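Local coordinates for protein nucleotidyltransferase (Thermus thermophilus HB8, PDB 1WWP) that is of unknown function but, as a helical nucleotidyltransferase substrate-binding-like protein, probably works alongside a nucleotidyltransferase catalytic partner, at residues 22-30 and 93-103; 41-51 and 59-68. One frame throughout, in Å; residues are numbered along the deposited sequence.

Contact 1 (22-30 and 93-103)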
loop_
_atom_site.group_PDB
_atom_site.type_symbol
_atom_site.label_atom_id
_atom_site.label_comp_id
_atom_site.label_asym_id
_atom_site.label_seq_id
_atom_site.Cartn_x
_atom_site.Cartn_y
_atom_site.Cartn_z
ATOM N N GLU A 22 4.806 -14.374 -1.553
ATOM C CA GLU A 22 5.666 -13.898 -0.482
ATOM C C GLU A 22 6.162 -12.483 -0.744
ATOM O O GLU A 22 6.220 -11.661 0.166
ATOM C CB GLU A 22 6.860 -14.843 -0.320
ATOM C CG GLU A 22 6.427 -16.274 -0.128
ATOM C CD GLU A 22 7.583 -17.237 -0.220
ATOM O OE1 GLU A 22 8.288 -17.210 -1.251
ATOM O OE2 GLU A 22 7.784 -18.018 0.735
ATOM N N ARG A 23 6.540 -12.227 -1.994
ATOM C CA ARG A 23 7.030 -10.927 -2.409
ATOM C C ARG A 23 5.955 -9.821 -2.215
ATOM O O ARG A 23 6.227 -8.773 -1.655
ATOM C CB ARG A 23 7.440 -11.014 -3.872
ATOM C CG ARG A 23 8.127 -9.785 -4.423
ATOM C CD ARG A 23 8.340 -9.975 -5.909
ATOM N NE ARG A 23 8.882 -11.305 -6.178
ATOM C CZ ARG A 23 8.679 -11.984 -7.301
ATOM N NH1 ARG A 23 7.945 -11.456 -8.267
ATOM N NH2 ARG A 23 9.202 -13.196 -7.449
ATOM N N ASP A 24 4.741 -10.065 -2.690
ATOM C CA ASP A 24 3.664 -9.088 -2.532
ATOM C C ASP A 24 3.416 -8.839 -1.044
ATOM O O ASP A 24 3.205 -7.702 -0.618
ATOM C CB ASP A 24 2.403 -9.594 -3.248
ATOM C CG ASP A 24 2.550 -9.544 -4.763
ATOM O OD1 ASP A 24 1.653 -10.044 -5.479
ATOM O OD2 ASP A 24 3.579 -8.989 -5.233
ATOM N N ALA A 25 3.467 -9.910 -0.256
ATOM C CA ALA A 25 3.284 -9.829 1.186
ATOM C C ALA A 25 4.397 -9.005 1.839
ATOM O O ALA A 25 4.161 -8.258 2.781
ATOM C CB ALA A 25 3.264 -11.241 1.790
ATOM N N ALA A 26 5.621 -9.161 1.353
ATOM C CA ALA A 26 6.757 -8.421 1.904
ATOM C C ALA A 26 6.561 -6.936 1.603
ATOM O O ALA A 26 6.923 -6.078 2.394
ATOM C CB ALA A 26 8.053 -8.903 1.282
ATOM N N ILE A 27 5.980 -6.641 0.451
ATOM C CA ILE A 27 5.757 -5.251 0.072
ATOM C C ILE A 27 4.692 -4.621 0.969
ATOM O O ILE A 27 4.830 -3.485 1.415
ATOM C CB ILE A 27 5.352 -5.176 -1.408
ATOM C CG1 ILE A 27 6.553 -5.564 -2.269
ATOM C CG2 ILE A 27 4.835 -3.791 -1.752
ATOM C CD1 ILE A 27 6.212 -5.752 -3.737
ATOM N N GLN A 28 3.634 -5.376 1.240
ATOM C CA GLN A 28 2.565 -4.915 2.109
ATOM C C GLN A 28 3.125 -4.637 3.506
ATOM O O GLN A 28 2.833 -3.604 4.113
ATOM C CB GLN A 28 1.455 -5.980 2.184
ATOM C CG GLN A 28 0.430 -5.762 3.299
ATOM C CD GLN A 28 -0.503 -4.573 3.059
ATOM O OE1 GLN A 28 -1.373 -4.291 3.885
ATOM N NE2 GLN A 28 -0.329 -3.878 1.934
ATOM N N ARG A 29 3.942 -5.546 4.020
ATOM C CA ARG A 29 4.515 -5.367 5.354
ATOM C C ARG A 29 5.470 -4.199 5.400
ATOM O O ARG A 29 5.562 -3.496 6.401
ATOM C CB ARG A 29 5.219 -6.653 5.799
ATOM C CG ARG A 29 4.246 -7.814 5.937
ATOM C CD ARG A 29 4.907 -9.142 6.359
ATOM N NE ARG A 29 3.843 -10.122 6.572
ATOM C CZ ARG A 29 4.005 -11.378 6.979
ATOM N NH1 ARG A 29 5.216 -11.864 7.239
ATOM N NH2 ARG A 29 2.937 -12.152 7.114
ATOM N N PHE A 30 6.212 -4.001 4.323
ATOM C CA PHE A 30 7.111 -2.861 4.273
ATOM C C PHE A 30 6.258 -1.583 4.427
ATOM O O PHE A 30 6.626 -0.644 5.141
ATOM C CB PHE A 30 7.842 -2.855 2.925
ATOM C CG PHE A 30 8.440 -1.524 2.565
ATOM C CD1 PHE A 30 9.400 -0.933 3.375
ATOM C CD2 PHE A 30 8.018 -0.849 1.417
ATOM C CE1 PHE A 30 9.934 0.322 3.050
ATOM C CE2 PHE A 30 8.553 0.418 1.082
ATOM C CZ PHE A 30 9.506 0.997 1.900
ATOM N N GLU A 93 6.180 -7.093 -12.272
ATOM C CA GLU A 93 7.220 -7.923 -11.675
ATOM C C GLU A 93 8.536 -7.173 -11.553
ATOM O O GLU A 93 9.228 -7.290 -10.543
ATOM C CB GLU A 93 7.435 -9.197 -12.485
ATOM C CG GLU A 93 6.384 -10.258 -12.252
ATOM C CD GLU A 93 6.896 -11.640 -12.590
ATOM O OE1 GLU A 93 7.200 -11.887 -13.777
ATOM O OE2 GLU A 93 7.003 -12.476 -11.664
ATOM N N PRO A 94 8.909 -6.399 -12.588
ATOM C CA PRO A 94 10.167 -5.654 -12.509
ATOM C C PRO A 94 10.210 -4.842 -11.212
ATOM O O PRO A 94 11.008 -5.125 -10.315
ATOM C CB PRO A 94 10.108 -4.761 -13.745
ATOM C CG PRO A 94 9.387 -5.618 -14.725
ATOM C CD PRO A 94 8.261 -6.191 -13.896
ATOM N N LEU A 95 9.333 -3.844 -11.123
ATOM C CA LEU A 95 9.253 -2.983 -9.946
ATOM C C LEU A 95 9.230 -3.814 -8.670
ATOM O O LEU A 95 10.108 -3.689 -7.815
ATOM C CB LEU A 95 7.985 -2.125 -9.997
ATOM C CG LEU A 95 8.137 -0.670 -9.551
ATOM C CD1 LEU A 95 6.796 -0.171 -9.052
ATOM C CD2 LEU A 95 9.168 -0.555 -8.454
ATOM N N ALA A 96 8.211 -4.660 -8.557
ATOM C CA ALA A 96 8.037 -5.527 -7.398
ATOM C C ALA A 96 9.341 -6.223 -6.988
ATOM O O ALA A 96 9.699 -6.229 -5.810
ATOM C CB ALA A 96 6.949 -6.558 -7.689
ATOM N N ARG A 97 10.044 -6.810 -7.957
ATOM C CA ARG A 97 11.309 -7.487 -7.684
ATOM C C ARG A 97 12.364 -6.466 -7.267
ATOM O O ARG A 97 13.174 -6.733 -6.379
ATOM C CB ARG A 97 11.786 -8.256 -8.923
ATOM C CG ARG A 97 10.993 -9.533 -9.210
ATOM C CD ARG A 97 11.405 -10.155 -10.541
ATOM N NE ARG A 97 10.850 -11.492 -10.728
ATOM C CZ ARG A 97 11.224 -12.561 -10.029
ATOM N NH1 ARG A 97 12.155 -12.449 -9.090
ATOM N NH2 ARG A 97 10.671 -13.743 -10.270
ATOM N N ALA A 98 12.345 -5.300 -7.912
ATOM C CA ALA A 98 13.287 -4.219 -7.600
ATOM C C ALA A 98 13.056 -3.663 -6.184
ATOM O O ALA A 98 14.011 -3.351 -5.472
ATOM C CB ALA A 98 13.158 -3.101 -8.632
ATOM N N ILE A 99 11.794 -3.529 -5.773
ATOM C CA ILE A 99 11.510 -3.041 -4.417
ATOM C C ILE A 99 11.980 -4.110 -3.430
ATOM O O ILE A 99 12.653 -3.812 -2.439
ATOM C CB ILE A 99 9.991 -2.817 -4.163
ATOM C CG1 ILE A 99 9.430 -1.752 -5.103
ATOM C CG2 ILE A 99 9.772 -2.369 -2.720
ATOM C CD1 ILE A 99 10.000 -0.384 -4.867
ATOM N N PHE A 100 11.630 -5.362 -3.708
ATOM C CA PHE A 100 12.005 -6.460 -2.825
ATOM C C PHE A 100 13.508 -6.536 -2.583
ATOM O O PHE A 100 13.942 -6.908 -1.494
ATOM C CB PHE A 100 11.526 -7.803 -3.385
ATOM C CG PHE A 100 11.787 -8.958 -2.463
ATOM C CD1 PHE A 100 11.002 -9.148 -1.326
ATOM C CD2 PHE A 100 12.863 -9.811 -2.685
ATOM C CE1 PHE A 100 11.288 -10.163 -0.424
ATOM C CE2 PHE A 100 13.156 -10.835 -1.784
ATOM C CZ PHE A 100 12.369 -11.010 -0.650
ATOM N N ARG A 101 14.300 -6.187 -3.593
ATOM C CA ARG A 101 15.756 -6.228 -3.464
ATOM C C ARG A 101 16.271 -5.207 -2.455
ATOM O O ARG A 101 17.360 -5.366 -1.897
ATOM C CB ARG A 101 16.431 -5.970 -4.813
ATOM C CG ARG A 101 16.168 -7.025 -5.880
ATOM C CD ARG A 101 17.003 -6.759 -7.134
ATOM N NE ARG A 101 16.758 -5.425 -7.681
ATOM C CZ ARG A 101 17.388 -4.918 -8.735
ATOM N NH1 ARG A 101 18.312 -5.631 -9.367
ATOM N NH2 ARG A 101 17.090 -3.696 -9.160
ATOM N N ARG A 102 15.491 -4.163 -2.212
ATOM C CA ARG A 102 15.915 -3.145 -1.270
ATOM C C ARG A 102 15.426 -3.396 0.146
ATOM O O ARG A 102 15.989 -2.861 1.099
ATOM C CB ARG A 102 15.429 -1.781 -1.744
ATOM C CG ARG A 102 15.933 -1.405 -3.133
ATOM C CD ARG A 102 14.916 -0.565 -3.886
ATOM N NE ARG A 102 15.217 -0.513 -5.313
ATOM C CZ ARG A 102 14.452 0.081 -6.226
ATOM N NH1 ARG A 102 13.326 0.681 -5.863
ATOM N NH2 ARG A 102 14.818 0.077 -7.505
ATOM N N LEU A 103 14.387 -4.213 0.301
ATOM C CA LEU A 103 13.844 -4.454 1.635
ATOM C C LEU A 103 14.855 -4.856 2.705
ATOM O O LEU A 103 14.750 -4.408 3.849
ATOM C CB LEU A 103 12.709 -5.478 1.579
ATOM C CG LEU A 103 11.530 -5.098 0.680
ATOM C CD1 LEU A 103 10.375 -6.044 0.967
ATOM C CD2 LEU A 103 11.096 -3.649 0.932
#
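R23 reaches from helix 20-49 onto the first turns of helix 93-116 and sits as a knob among E93, A96, R97 and F100. Its CB does not itself point at the other helix. With CG anti to the backbone N (chi1 -173°), the later atoms come nearer. R23 CG passes 4.1 Å from F100 CB. R23 CD lies against the turn at A96, 4.0 Å from A96 O. The chain then bends at chi3, and R97 CG stands over one face of the guanidinium, towards its rim. At the tip, E93 OE2 lies at the edge of the R23 guanidinium, in its plane, 3.7 Å from R23 NH1. This is a long salt bridge, and E93 is poorly ordered. R23 NH2 lies over one face of the R97 guanidinium, 3.2 Å from R97 NH2. The two planes are 39° apart. Both atoms are donors, so no hydrogen bond joins them. The E93 carboxylate probably offsets part of the like charge, and P18 O accepts a weak bond from R23 NH2.

The rest is apolar. I27 CD1 meets A96 CB. A26 CB touches the edge of the F100 ring and lies 3.7 Å from L103 CD1. The other branch, L103 CD2, stands over the face of the F30 ring in a CH-pi contact, 4.2 Å from its centroid. D24 and R29 pair with R29 and D24 of the second subunit. The helices cross at 60°, with R23 as a single knob in a hole of helix 93-116, in an all-helical substrate-binding-like fold beside the dimer interface.

Contact 2 (41-51 and 59-68)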
loop_
_atom_site.group_PDB
_atom_site.type_symbol
_atom_site.label_atom_id
_atom_site.label_comp_id
_atom_site.label_asym_id
_atom_site.label_seq_id
_atom_site.Cartn_x
_atom_site.Cartn_y
_atom_site.Cartn_z
ATOM N N LEU A 41 9.545 8.118 14.640
ATOM C CA LEU A 41 10.600 9.135 14.545
ATOM C C LEU A 41 9.974 10.532 14.762
ATOM O O LEU A 41 10.514 11.358 15.485
ATOM C CB LEU A 41 11.256 9.093 13.160
ATOM C CG LEU A 41 12.531 8.274 12.961
ATOM C CD1 LEU A 41 13.037 8.458 11.522
ATOM C CD2 LEU A 41 13.592 8.749 13.933
ATOM N N GLN A 42 8.833 10.774 14.122
ATOM C CA GLN A 42 8.146 12.061 14.263
ATOM C C GLN A 42 7.835 12.371 15.738
ATOM O O GLN A 42 8.145 13.455 16.223
ATOM C CB GLN A 42 6.858 12.055 13.427
ATOM C CG GLN A 42 6.021 13.314 13.570
ATOM C CD GLN A 42 4.671 13.196 12.884
ATOM O OE1 GLN A 42 3.915 12.250 13.118
ATOM N NE2 GLN A 42 4.360 14.162 12.038
ATOM N N ALA A 43 7.250 11.404 16.449
ATOM C CA ALA A 43 6.909 11.562 17.869
ATOM C C ALA A 43 8.154 11.749 18.710
ATOM O O ALA A 43 8.173 12.545 19.651
ATOM C CB ALA A 43 6.142 10.336 18.366
ATOM N N TYR A 44 9.204 11.008 18.374
ATOM C CA TYR A 44 10.446 11.111 19.116
ATOM C C TYR A 44 11.055 12.513 18.943
ATOM O O TYR A 44 11.503 13.136 19.903
ATOM C CB TYR A 44 11.442 10.076 18.612
ATOM C CG TYR A 44 12.782 10.136 19.311
ATOM C CD1 TYR A 44 12.991 9.472 20.514
ATOM C CD2 TYR A 44 13.838 10.868 18.771
ATOM C CE1 TYR A 44 14.214 9.527 21.160
ATOM C CE2 TYR A 44 15.067 10.932 19.412
ATOM C CZ TYR A 44 15.248 10.257 20.607
ATOM O OH TYR A 44 16.467 10.305 21.250
ATOM N N LEU A 45 11.115 12.979 17.703
ATOM C CA LEU A 45 11.688 14.293 17.426
ATOM C C LEU A 45 10.865 15.361 18.154
ATOM O O LEU A 45 11.407 16.321 18.688
ATOM C CB LEU A 45 11.693 14.543 15.915
ATOM C CG LEU A 45 12.787 13.780 15.155
ATOM C CD1 LEU A 45 12.469 13.765 13.681
ATOM C CD2 LEU A 45 14.161 14.415 15.437
ATOM N N ARG A 46 9.555 15.159 18.197
ATOM C CA ARG A 46 8.670 16.100 18.864
ATOM C C ARG A 46 8.916 16.152 20.367
ATOM O O ARG A 46 9.203 17.211 20.920
ATOM C CB ARG A 46 7.212 15.719 18.607
ATOM C CG ARG A 46 6.194 16.728 19.141
ATOM C CD ARG A 46 4.785 16.366 18.705
ATOM N NE ARG A 46 3.790 17.260 19.285
ATOM C CZ ARG A 46 2.480 17.163 19.069
ATOM N NH1 ARG A 46 2.002 16.210 18.278
ATOM N NH2 ARG A 46 1.644 18.014 19.654
ATOM N N GLU A 47 8.831 14.995 21.012
ATOM C CA GLU A 47 8.991 14.884 22.456
ATOM C C GLU A 47 10.394 15.046 23.025
ATOM O O GLU A 47 10.580 15.684 24.067
ATOM C CB GLU A 47 8.418 13.540 22.928
ATOM C CG GLU A 47 6.923 13.352 22.631
ATOM C CD GLU A 47 6.413 11.956 22.980
ATOM O OE1 GLU A 47 6.708 10.993 22.235
ATOM O OE2 GLU A 47 5.718 11.822 24.012
ATOM N N LYS A 48 11.383 14.472 22.356
ATOM C CA LYS A 48 12.756 14.545 22.853
ATOM C C LYS A 48 13.599 15.699 22.309
ATOM O O LYS A 48 14.561 16.106 22.952
ATOM C CB LYS A 48 13.491 13.242 22.541
ATOM C CG LYS A 48 12.700 11.971 22.788
ATOM C CD LYS A 48 12.575 11.620 24.258
ATOM C CE LYS A 48 12.007 10.213 24.412
ATOM N NZ LYS A 48 11.674 9.895 25.826
ATOM N N GLU A 49 13.277 16.207 21.121
ATOM C CA GLU A 49 14.084 17.296 20.540
ATOM C C GLU A 49 13.346 18.637 20.430
ATOM O O GLU A 49 13.979 19.690 20.377
ATOM C CB GLU A 49 14.578 16.898 19.142
ATOM C CG GLU A 49 15.324 15.578 19.075
ATOM C CD GLU A 49 16.450 15.478 20.096
ATOM O OE1 GLU A 49 17.168 16.487 20.320
ATOM O OE2 GLU A 49 16.626 14.375 20.665
ATOM N N GLY A 50 12.015 18.577 20.371
ATOM C CA GLY A 50 11.215 19.776 20.250
ATOM C C GLY A 50 11.203 20.193 18.793
ATOM O O GLY A 50 10.976 21.360 18.467
ATOM N N LEU A 51 11.492 19.234 17.917
ATOM C CA LEU A 51 11.496 19.489 16.489
ATOM C C LEU A 51 10.243 18.880 15.872
ATOM O O LEU A 51 9.916 17.721 16.116
ATOM C CB LEU A 51 12.749 18.898 15.835
ATOM C CG LEU A 51 14.104 19.494 16.237
ATOM C CD1 LEU A 51 15.216 18.749 15.502
ATOM C CD2 LEU A 51 14.143 20.977 15.895
ATOM N N VAL A 59 10.638 14.616 8.317
ATOM C CA VAL A 59 11.034 13.972 9.563
ATOM C C VAL A 59 12.417 13.347 9.398
ATOM O O VAL A 59 13.278 13.429 10.268
ATOM C CB VAL A 59 9.993 12.882 10.005
ATOM C CG1 VAL A 59 10.515 12.108 11.215
ATOM C CG2 VAL A 59 8.681 13.564 10.361
ATOM N N ILE A 60 12.652 12.754 8.242
ATOM C CA ILE A 60 13.954 12.135 8.022
ATOM C C ILE A 60 15.062 13.229 8.038
ATOM O O ILE A 60 16.131 13.046 8.650
ATOM C CB ILE A 60 13.922 11.295 6.693
ATOM C CG1 ILE A 60 13.118 10.017 6.939
ATOM C CG2 ILE A 60 15.317 11.002 6.218
ATOM C CD1 ILE A 60 12.693 9.284 5.653
ATOM N N ARG A 61 14.783 14.373 7.409
ATOM C CA ARG A 61 15.753 15.479 7.366
ATOM C C ARG A 61 16.057 15.971 8.779
ATOM O O ARG A 61 17.191 16.283 9.114
ATOM C CB ARG A 61 15.224 16.649 6.528
ATOM C CG ARG A 61 14.784 16.245 5.140
ATOM C CD ARG A 61 15.632 16.947 4.109
ATOM N NE ARG A 61 15.225 16.646 2.747
ATOM C CZ ARG A 61 14.032 16.924 2.236
ATOM N NH1 ARG A 61 13.099 17.522 2.970
ATOM N NH2 ARG A 61 13.783 16.591 0.980
ATOM N N LEU A 62 15.036 16.051 9.631
ATOM C CA LEU A 62 15.245 16.486 11.027
ATOM C C LEU A 62 15.991 15.373 11.780
ATOM O O LEU A 62 16.879 15.648 12.571
ATOM C CB LEU A 62 13.897 16.787 11.716
ATOM C CG LEU A 62 13.112 17.970 11.111
ATOM C CD1 LEU A 62 11.688 17.981 11.647
ATOM C CD2 LEU A 62 13.835 19.298 11.425
ATOM N N ALA A 63 15.635 14.116 11.531
ATOM C CA ALA A 63 16.335 13.022 12.193
ATOM C C ALA A 63 17.828 13.123 11.840
ATOM O O ALA A 63 18.692 12.896 12.683
ATOM C CB ALA A 63 15.764 11.678 11.734
ATOM N N ARG A 64 18.126 13.478 10.593
ATOM C CA ARG A 64 19.511 13.611 10.152
ATOM C C ARG A 64 20.232 14.746 10.856
ATOM O O ARG A 64 21.331 14.566 11.373
ATOM C CB ARG A 64 19.588 13.868 8.647
ATOM C CG ARG A 64 21.023 14.151 8.166
ATOM C CD ARG A 64 21.070 14.507 6.687
ATOM N NE ARG A 64 20.414 15.784 6.427
ATOM C CZ ARG A 64 19.541 15.984 5.446
ATOM N NH1 ARG A 64 19.223 14.984 4.632
ATOM N NH2 ARG A 64 18.971 17.173 5.293
ATOM N N GLU A 65 19.621 15.926 10.881
ATOM C CA GLU A 65 20.295 17.038 11.523
ATOM C C GLU A 65 20.538 16.822 13.015
ATOM O O GLU A 65 21.533 17.295 13.566
ATOM C CB GLU A 65 19.535 18.355 11.282
ATOM C CG GLU A 65 18.066 18.346 11.653
ATOM C CD GLU A 65 17.344 19.618 11.205
ATOM O OE1 GLU A 65 17.274 19.869 9.980
ATOM O OE2 GLU A 65 16.850 20.371 12.074
ATOM N N VAL A 66 19.635 16.104 13.674
ATOM C CA VAL A 66 19.783 15.872 15.098
ATOM C C VAL A 66 20.778 14.751 15.378
ATOM O O VAL A 66 21.224 14.549 16.505
ATOM C CB VAL A 66 18.389 15.616 15.727
ATOM C CG1 VAL A 66 18.259 14.211 16.276
ATOM C CG2 VAL A 66 18.164 16.637 16.816
ATOM N N GLY A 67 21.134 14.034 14.324
ATOM C CA GLY A 67 22.103 12.969 14.461
ATOM C C GLY A 67 21.536 11.567 14.550
ATOM O O GLY A 67 22.296 10.597 14.548
ATOM N N LEU A 68 20.211 11.450 14.625
ATOM C CA LEU A 68 19.556 10.149 14.717
ATOM C C LEU A 68 19.857 9.308 13.490
ATOM O O LEU A 68 19.772 8.085 13.526
ATOM C CB LEU A 68 18.047 10.326 14.850
ATOM C CG LEU A 68 17.429 10.068 16.221
ATOM C CD1 LEU A 68 18.110 10.908 17.287
ATOM C CD2 LEU A 68 15.948 10.391 16.142
#
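This is an apolar helix-helix contact between the C-terminal end of helix 20-49 and helix 56-66, the next helix in the chain. The short axes cross at 50° and come within 9.8 Å. No hydrogen bond runs between 41-51 and 59-68.

L45 is the central knob and sits among V59, L62, A63 and V66. Its CG is anti to the carbonyl carbon (chi1 -76°), and the two methyl branches then divide the work. L45 CD1 lies 3.6 Å from V59 CG1 and also meets L62 CB. L45 CD2 faces V66 CG1 at 4.2 Å.

V59 uses both branches. CG1 packs on L41 CB, and V59 CG2 touches Q42 CB, 3.9 Å away. The Q42 amide is engaged elsewhere, with NE2 bonded to G53 O and OE1 to K39 NZ. L41 and L68 lie alongside each other and run opposite ways, L41 CD2 being 3.6 Å from L68 CD2. The same L68 methyl approaches the Y44 ring obliquely, 3.4 Å from Y44 CD2. L117, near the C terminus, touches both Y44 and L68.

Helix 20-49 widens into a pi-type turn at 45-49. G50 then takes positive phi and the chain turns back. L45 O accepts from both E49 N and L51 N, one coming from each side of the carbonyl plane. L51 CD1 rests 3.9 Å from V66 CG2. G67 ends helix 56-66 in a Schellman motif, and L68 follows it toward L41 and Y44.

Aliphatic van der Waals packing, with the Y44 ring and E49 side chain at the margin, thus holds this partly buried contact together. Backbone bonds shape the two turns, that of L68 N to A63 O being weak.

Overall arrangement
The chain starts with helix 2-13 and then enters the long helix 20-49, which serves both contacts. Its early turns carry 22-30 and its end carries 41-51. Contact 2 closes first: the chain turns after this helix, and 59-68 on helix 56-66 packs back on it. Helix 71-86 follows. Helix 93-116 then returns to the start of helix 20-49 and closes contact 1. Contact 2 is thus nested inside the loop of contact 1. The centres are 28 Å apart, on opposite sides of the chain's centre. Contact 1 ties the last helix to a part of helix 20-49 that also meets the second subunit, whereas contact 2 touches no other chain of the assembly.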